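Local coordinates for cytochrome P450 268A2 Cyp268A2 (Mycobacterium marinum, PDB 6BLD), which is a haem-thiolate protein of the cytochrome P450 family, which holds its haem beside a long central helix, at residues Glu178-Trp190 with Phe254-Gln267. Sequence-based numbering, arbitrary orientation.
Sequences ERVAHAADALVSW and FVLLAVAGNDTTRQ. With HEM (protoporphyrin IX containing Fe), chain B; DXJ ((3E,5E)-6,10-dimethylundeca-3,5,9-trien-2-one), chain C.
Ala184 is the knob at the crossing of these two helices: its methyl group settles among Ala258, Val259, Asn262 and Asp263, with CB 3.4 Å from Ala258 O. So small a side chain lets the axes approach to 8.5 Å while they cross at -86°. Next to it the carboxylate of Asp263 reaches the backbone of Ala184, its OD2 coming within 2.8 Å of Ala184 O. Val188 CG2 lies against the same OD2.

The polar flank is built by Asp185 and Arg266. Asp185 sends CG anti to its backbone N (chi1 179°), and the carboxylate then stacks on the guanidinium, the planes 6° apart, with OD1 over the centre of the group. The Asp185 OD1 to Arg266 NH1 salt bridge is long, 3.9 Å, and purely electrostatic, since no N-H is aimed at the oxygen. Water joins the helices here: one molecule donates to Ala181 O and accepts from Arg266 NH1, another donates to Asp185 OD1 and accepts weakly from Gln267 NE2. The other carboxylate oxygen, Asp185 OD2, forms a salt bridge with Arg413.

On the ligand side, Leu187 CD1 packs against both Val255 CG1 (3.6 Å) and Val259 CG2, and Val259 CG1 touches both Val188 CG1 and the bound (3E,5E)-6,10-dimethylundeca-3,5,9-trien-2-one. Helix 247-278, the long central helix of the P450 fold, thus shows one side to helix 177-186 and, through Ala260, Gly261 and Thr264, another to the haem. Helix 160-170 packs on Ala181 and Asn262, helix 201-225 on Ala183 and Val255; the backbone N of Ile412, in strand 411-418, donates to Gln267 OE1, and the same strand supplies Arg413.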
loop_
_atom_site.group_PDB
_atom_site.type_symbol
_atom_site.label_atom_id
_atom_site.label_comp_id
_atom_site.label_asym_id
_atom_site.label_seq_id
_atom_site.Cartn_x
_atom_site.Cartn_y
_atom_site.Cartn_z
ATOM N N GLU A 178 0.635 -16.763 9.654
ATOM C CA GLU A 178 1.734 -15.895 10.065
ATOM C C GLU A 178 2.856 -15.872 9.033
ATOM O O GLU A 178 3.522 -14.843 8.869
ATOM C CB GLU A 178 2.275 -16.329 11.428
ATOM C CG GLU A 178 1.309 -16.102 12.586
ATOM C CD GLU A 178 0.870 -14.653 12.715
ATOM O OE1 GLU A 178 1.676 -13.747 12.411
ATOM O OE2 GLU A 178 -0.286 -14.418 13.124
ATOM N N ARG A 179 3.079 -16.984 8.328
ATOM C CA ARG A 179 4.118 -17.006 7.304
ATOM C C ARG A 179 3.713 -16.202 6.074
ATOM O O ARG A 179 4.570 -15.590 5.427
ATOM C CB ARG A 179 4.447 -18.446 6.913
ATOM C CG ARG A 179 4.945 -19.303 8.063
ATOM C CD ARG A 179 5.025 -20.766 7.664
ATOM N NE ARG A 179 6.012 -20.994 6.613
ATOM C CZ ARG A 179 6.286 -22.186 6.094
ATOM N NH1 ARG A 179 5.646 -23.264 6.527
ATOM N NH2 ARG A 179 7.201 -22.301 5.141
ATOM N N VAL A 180 2.422 -16.195 5.732
ATOM C CA VAL A 180 1.964 -15.387 4.606
ATOM C C VAL A 180 2.129 -13.903 4.915
ATOM O O VAL A 180 2.571 -13.123 4.063
ATOM C CB VAL A 180 0.508 -15.740 4.251
ATOM C CG1 VAL A 180 -0.121 -14.637 3.411
ATOM C CG2 VAL A 180 0.452 -17.070 3.516
ATOM N N ALA A 181 1.790 -13.492 6.140
ATOM C CA ALA A 181 1.981 -12.100 6.533
ATOM C C ALA A 181 3.455 -11.719 6.512
ATOM O O ALA A 181 3.812 -10.604 6.112
ATOM C CB ALA A 181 1.385 -11.859 7.920
ATOM N N HIS A 182 4.329 -12.634 6.937
ATOM C CA HIS A 182 5.762 -12.362 6.896
ATOM C C HIS A 182 6.271 -12.301 5.461
ATOM O O HIS A 182 7.101 -11.449 5.126
ATOM C CB HIS A 182 6.519 -13.424 7.693
ATOM C CG HIS A 182 8.004 -13.365 7.524
ATOM N ND1 HIS A 182 8.677 -14.104 6.574
ATOM C CD2 HIS A 182 8.949 -12.656 8.187
ATOM C CE1 HIS A 182 9.971 -13.854 6.658
ATOM N NE2 HIS A 182 10.163 -12.978 7.628
ATOM N N ALA A 183 5.781 -13.197 4.599
ATOM C CA ALA A 183 6.216 -13.201 3.206
ATOM C C ALA A 183 5.693 -11.980 2.459
ATOM O O ALA A 183 6.385 -11.434 1.592
ATOM C CB ALA A 183 5.765 -14.489 2.517
ATOM N N ALA A 184 4.473 -11.541 2.778
ATOM C CA ALA A 184 3.940 -10.336 2.151
ATOM C C ALA A 184 4.747 -9.108 2.551
ATOM O O ALA A 184 5.024 -8.239 1.715
ATOM C CB ALA A 184 2.468 -10.156 2.523
ATOM N N ASP A 185 5.137 -9.021 3.826
ATOM C CA ASP A 185 5.951 -7.902 4.287
ATOM C C ASP A 185 7.346 -7.927 3.671
ATOM O O ASP A 185 7.950 -6.867 3.466
ATOM C CB ASP A 185 6.035 -7.923 5.814
ATOM C CG ASP A 185 6.893 -6.804 6.370
ATOM O OD1 ASP A 185 6.444 -5.639 6.343
ATOM O OD2 ASP A 185 8.014 -7.092 6.838
ATOM N N ALA A 186 7.869 -9.118 3.366
ATOM C CA ALA A 186 9.195 -9.221 2.763
ATOM C C ALA A 186 9.242 -8.619 1.365
ATOM O O ALA A 186 10.263 -8.044 0.973
ATOM C CB ALA A 186 9.629 -10.686 2.707
ATOM N N LEU A 187 8.152 -8.738 0.601
ATOM C CA LEU A 187 8.163 -8.350 -0.804
ATOM C C LEU A 187 8.225 -6.843 -1.012
ATOM O O LEU A 187 8.388 -6.402 -2.154
ATOM C CB LEU A 187 6.931 -8.921 -1.509
ATOM C CG LEU A 187 6.894 -10.449 -1.549
ATOM C CD1 LEU A 187 5.703 -10.954 -2.347
ATOM C CD2 LEU A 187 8.195 -10.994 -2.117
ATOM N N VAL A 188 8.103 -6.047 0.049
ATOM C CA VAL A 188 8.251 -4.603 -0.042
ATOM C C VAL A 188 9.421 -4.097 0.791
ATOM O O VAL A 188 9.599 -2.887 0.935
ATOM C CB VAL A 188 6.947 -3.880 0.353
ATOM C CG1 VAL A 188 5.787 -4.368 -0.507
ATOM C CG2 VAL A 188 6.654 -4.089 1.832
ATOM N N SER A 189 10.233 -5.003 1.338
ATOM C CA SER A 189 11.342 -4.641 2.212
ATOM C C SER A 189 12.696 -4.983 1.597
ATOM O O SER A 189 13.650 -5.287 2.318
ATOM C CB SER A 189 11.193 -5.324 3.571
ATOM O OG SER A 189 9.856 -5.257 4.038
ATOM N N TRP A 190 12.798 -4.933 0.267
ATOM C CA TRP A 190 14.033 -5.327 -0.401
ATOM C C TRP A 190 15.155 -4.310 -0.230
ATOM O O TRP A 190 16.305 -4.627 -0.550
ATOM C CB TRP A 190 13.774 -5.571 -1.890
ATOM C CG TRP A 190 13.430 -4.337 -2.680
ATOM C CD1 TRP A 190 14.302 -3.413 -3.183
ATOM C CD2 TRP A 190 12.121 -3.906 -3.071
ATOM N NE1 TRP A 190 13.616 -2.432 -3.854
ATOM C CE2 TRP A 190 12.276 -2.711 -3.802
ATOM C CE3 TRP A 190 10.833 -4.413 -2.872
ATOM C CZ2 TRP A 190 11.191 -2.015 -4.333
ATOM C CZ3 TRP A 190 9.758 -3.720 -3.401
ATOM C CH2 TRP A 190 9.943 -2.534 -4.122
ATOM N N PHE A 254 -2.908 -13.983 -5.788
ATOM C CA PHE A 254 -2.748 -14.289 -4.370
ATOM C C PHE A 254 -1.627 -13.461 -3.756
ATOM O O PHE A 254 -1.752 -12.971 -2.629
ATOM C CB PHE A 254 -2.481 -15.783 -4.180
ATOM C CG PHE A 254 -2.382 -16.201 -2.740
ATOM C CD1 PHE A 254 -3.525 -16.413 -1.986
ATOM C CD2 PHE A 254 -1.146 -16.378 -2.140
ATOM C CE1 PHE A 254 -3.436 -16.796 -0.658
ATOM C CE2 PHE A 254 -1.051 -16.761 -0.813
ATOM C CZ PHE A 254 -2.198 -16.970 -0.072
ATOM N N VAL A 255 -0.523 -13.291 -4.489
ATOM C CA VAL A 255 0.559 -12.433 -4.022
ATOM C C VAL A 255 0.093 -10.985 -3.953
ATOM O O VAL A 255 0.299 -10.297 -2.947
ATOM C CB VAL A 255 1.794 -12.581 -4.928
ATOM C CG1 VAL A 255 2.897 -11.628 -4.479
ATOM C CG2 VAL A 255 2.284 -14.022 -4.921
ATOM N N LEU A 256 -0.536 -10.501 -5.023
ATOM C CA LEU A 256 -1.073 -9.143 -5.016
ATOM C C LEU A 256 -2.014 -8.929 -3.836
ATOM O O LEU A 256 -1.900 -7.930 -3.112
ATOM C CB LEU A 256 -1.793 -8.872 -6.335
ATOM C CG LEU A 256 -2.625 -7.591 -6.422
ATOM C CD1 LEU A 256 -1.784 -6.353 -6.125
ATOM C CD2 LEU A 256 -3.336 -7.474 -7.764
ATOM N N LEU A 257 -2.923 -9.883 -3.603
ATOM C CA LEU A 257 -3.880 -9.748 -2.509
ATOM C C LEU A 257 -3.186 -9.815 -1.154
ATOM O O LEU A 257 -3.537 -9.064 -0.236
ATOM C CB LEU A 257 -4.951 -10.830 -2.616
ATOM C CG LEU A 257 -6.124 -10.808 -1.633
ATOM C CD1 LEU A 257 -6.772 -9.439 -1.625
ATOM C CD2 LEU A 257 -7.118 -11.875 -2.048
ATOM N N ALA A 258 -2.195 -10.700 -1.011
ATOM C CA ALA A 258 -1.484 -10.826 0.258
ATOM C C ALA A 258 -0.674 -9.574 0.574
ATOM O O ALA A 258 -0.651 -9.115 1.722
ATOM C CB ALA A 258 -0.578 -12.059 0.230
ATOM N N VAL A 259 -0.008 -9.000 -0.429
ATOM C CA VAL A 259 0.852 -7.847 -0.179
ATOM C C VAL A 259 0.014 -6.598 0.068
ATOM O O VAL A 259 0.204 -5.891 1.064
ATOM C CB VAL A 259 1.836 -7.642 -1.345
ATOM C CG1 VAL A 259 2.608 -6.346 -1.156
ATOM C CG2 VAL A 259 2.792 -8.822 -1.447
ATOM N N ALA A 260 -0.922 -6.303 -0.838
ATOM C CA ALA A 260 -1.743 -5.106 -0.683
ATOM C C ALA A 260 -2.682 -5.215 0.511
ATOM O O ALA A 260 -2.956 -4.210 1.175
ATOM C CB ALA A 260 -2.537 -4.843 -1.962
ATOM N N GLY A 261 -3.176 -6.420 0.805
ATOM C CA GLY A 261 -4.089 -6.593 1.920
ATOM C C GLY A 261 -3.434 -6.574 3.284
ATOM O O GLY A 261 -4.114 -6.306 4.279
ATOM N N ASN A 262 -2.132 -6.849 3.354
ATOM C CA ASN A 262 -1.415 -6.917 4.625
ATOM C C ASN A 262 -0.575 -5.672 4.885
ATOM O O ASN A 262 -0.729 -5.023 5.924
ATOM C CB ASN A 262 -0.518 -8.160 4.660
ATOM C CG ASN A 262 -1.259 -9.401 5.093
ATOM O OD1 ASN A 262 -1.567 -9.570 6.272
ATOM N ND2 ASN A 262 -1.550 -10.280 4.142
ATOM N N ASP A 263 0.311 -5.329 3.948
ATOM C CA ASP A 263 1.343 -4.332 4.222
ATOM C C ASP A 263 0.751 -2.943 4.436
ATOM O O ASP A 263 1.175 -2.221 5.344
ATOM C CB ASP A 263 2.358 -4.306 3.079
ATOM C CG ASP A 263 3.045 -5.643 2.875
ATOM O OD1 ASP A 263 2.771 -6.586 3.650
ATOM O OD2 ASP A 263 3.864 -5.748 1.938
ATOM N N THR A 264 -0.223 -2.553 3.613
ATOM C CA THR A 264 -0.747 -1.191 3.677
ATOM C C THR A 264 -1.449 -0.923 5.003
ATOM O O THR A 264 -1.143 0.057 5.693
ATOM C CB THR A 264 -1.701 -0.944 2.510
ATOM O OG1 THR A 264 -2.738 -1.931 2.528
ATOM C CG2 THR A 264 -0.955 -1.024 1.188
ATOM N N THR A 265 -2.404 -1.780 5.372
ATOM C CA THR A 265 -3.133 -1.583 6.622
ATOM C C THR A 265 -2.207 -1.704 7.825
ATOM O O THR A 265 -2.341 -0.954 8.799
ATOM C CB THR A 265 -4.277 -2.591 6.724
ATOM O OG1 THR A 265 -5.035 -2.572 5.510
ATOM C CG2 THR A 265 -5.193 -2.253 7.896
ATOM N N ARG A 266 -1.258 -2.642 7.771
ATOM C CA ARG A 266 -0.334 -2.830 8.884
ATOM C C ARG A 266 0.479 -1.567 9.149
ATOM O O ARG A 266 0.679 -1.182 10.308
ATOM C CB ARG A 266 0.579 -4.023 8.598
ATOM C CG ARG A 266 1.942 -3.985 9.264
ATOM C CD ARG A 266 2.783 -5.157 8.775
ATOM N NE ARG A 266 4.074 -5.251 9.446
ATOM C CZ ARG A 266 4.778 -6.375 9.550
ATOM N NH1 ARG A 266 4.311 -7.502 9.028
ATOM N NH2 ARG A 266 5.946 -6.374 10.177
ATOM N N GLN A 267 0.941 -0.896 8.090
ATOM C CA GLN A 267 1.712 0.326 8.290
ATOM C C GLN A 267 0.822 1.476 8.746
ATOM O O GLN A 267 1.235 2.293 9.576
ATOM C CB GLN A 267 2.461 0.703 7.010
ATOM C CG GLN A 267 3.399 -0.374 6.472
ATOM C CD GLN A 267 4.243 -1.036 7.550
ATOM O OE1 GLN A 267 4.723 -0.382 8.476
ATOM N NE2 GLN A 267 4.437 -2.343 7.423
HETATM C CHA HEM B . -4.775 -0.917 -5.230
HETATM C CHB HEM B . -6.136 -4.569 -2.335
HETATM C CHC HEM B . -5.649 -1.680 1.540
HETATM C CHD HEM B . -3.479 1.614 -1.306
HETATM C C1A HEM B . -5.195 -2.155 -4.792
HETATM C C2A HEM B . -5.485 -3.309 -5.621
HETATM C C3A HEM B . -5.861 -4.312 -4.825
HETATM C C4A HEM B . -5.821 -3.837 -3.457
HETATM C CMA HEM B . -6.267 -5.730 -5.282
HETATM C CAA HEM B . -5.386 -3.359 -7.161
HETATM C CBA HEM B . -6.668 -2.775 -7.748
HETATM C CGA HEM B . -6.535 -2.634 -9.242
HETATM O O1A HEM B . -7.583 -2.506 -9.927
HETATM O O2A HEM B . -5.384 -2.657 -9.751
HETATM C C1B HEM B . -6.187 -4.092 -1.044
HETATM C C2B HEM B . -6.723 -4.800 0.096
HETATM C C3B HEM B . -6.605 -4.024 1.172
HETATM C C4B HEM B . -5.974 -2.775 0.759
HETATM C CMB HEM B . -7.341 -6.215 0.081
HETATM C CAB HEM B . -7.080 -4.470 2.575
HETATM C CBB HEM B . -7.072 -3.663 3.635
HETATM C C1C HEM B . -5.022 -0.527 1.106
HETATM C C2C HEM B . -4.695 0.631 1.918
HETATM C C3C HEM B . -4.087 1.533 1.123
HETATM C C4C HEM B . -4.026 0.981 -0.211
HETATM C CMC HEM B . -5.001 0.731 3.431
HETATM C CAC HEM B . -3.537 2.943 1.444
HETATM C CBC HEM B . -3.778 3.592 2.587
HETATM C C1D HEM B . -3.649 1.238 -2.619
HETATM C C2D HEM B . -3.206 1.970 -3.786
HETATM C C3D HEM B . -3.559 1.274 -4.873
HETATM C C4D HEM B . -4.246 0.073 -4.431
HETATM C CMD HEM B . -2.452 3.318 -3.760
HETATM C CAD HEM B . -3.296 1.677 -6.342
HETATM C CBD HEM B . -4.321 2.726 -6.763
HETATM C CGD HEM B . -4.066 3.190 -8.175
HETATM O O1D HEM B . -4.800 4.098 -8.647
HETATM O O2D HEM B . -3.132 2.659 -8.828
HETATM N NA HEM B . -5.411 -2.516 -3.474
HETATM N NB HEM B . -5.739 -2.860 -0.603
HETATM N NC HEM B . -4.600 -0.275 -0.186
HETATM N ND HEM B . -4.280 0.089 -3.050
HETATM FE FE HEM B . -5.219 -1.282 -1.850
HETATM C C10 DXJ C . 5.227 -6.862 -5.118
HETATM C C13 DXJ C . 8.977 -7.635 -5.163
HETATM C C01 DXJ C . -1.201 -1.474 -3.378
HETATM C C02 DXJ C . -0.042 -2.451 -3.200
HETATM C C03 DXJ C . 0.133 -3.421 -4.073
HETATM C C04 DXJ C . 0.908 -2.297 -2.013
HETATM C C05 DXJ C . 1.285 -4.412 -3.920
HETATM C C06 DXJ C . 2.057 -4.609 -5.223
HETATM C C07 DXJ C . 2.984 -5.824 -5.191
HETATM C C08 DXJ C . 4.290 -5.655 -5.147
HETATM C C09 DXJ C . 2.393 -7.230 -5.221
HETATM C C11 DXJ C . 6.517 -6.686 -5.323
HETATM C C12 DXJ C . 7.476 -7.874 -5.302
HETATM O O14 DXJ C . 7.056 -8.979 -5.395
HETATM O O HOH W 1 2.164 -8.306 6.863
HETATM O O HOH W 2 5.080 -3.752 4.908
#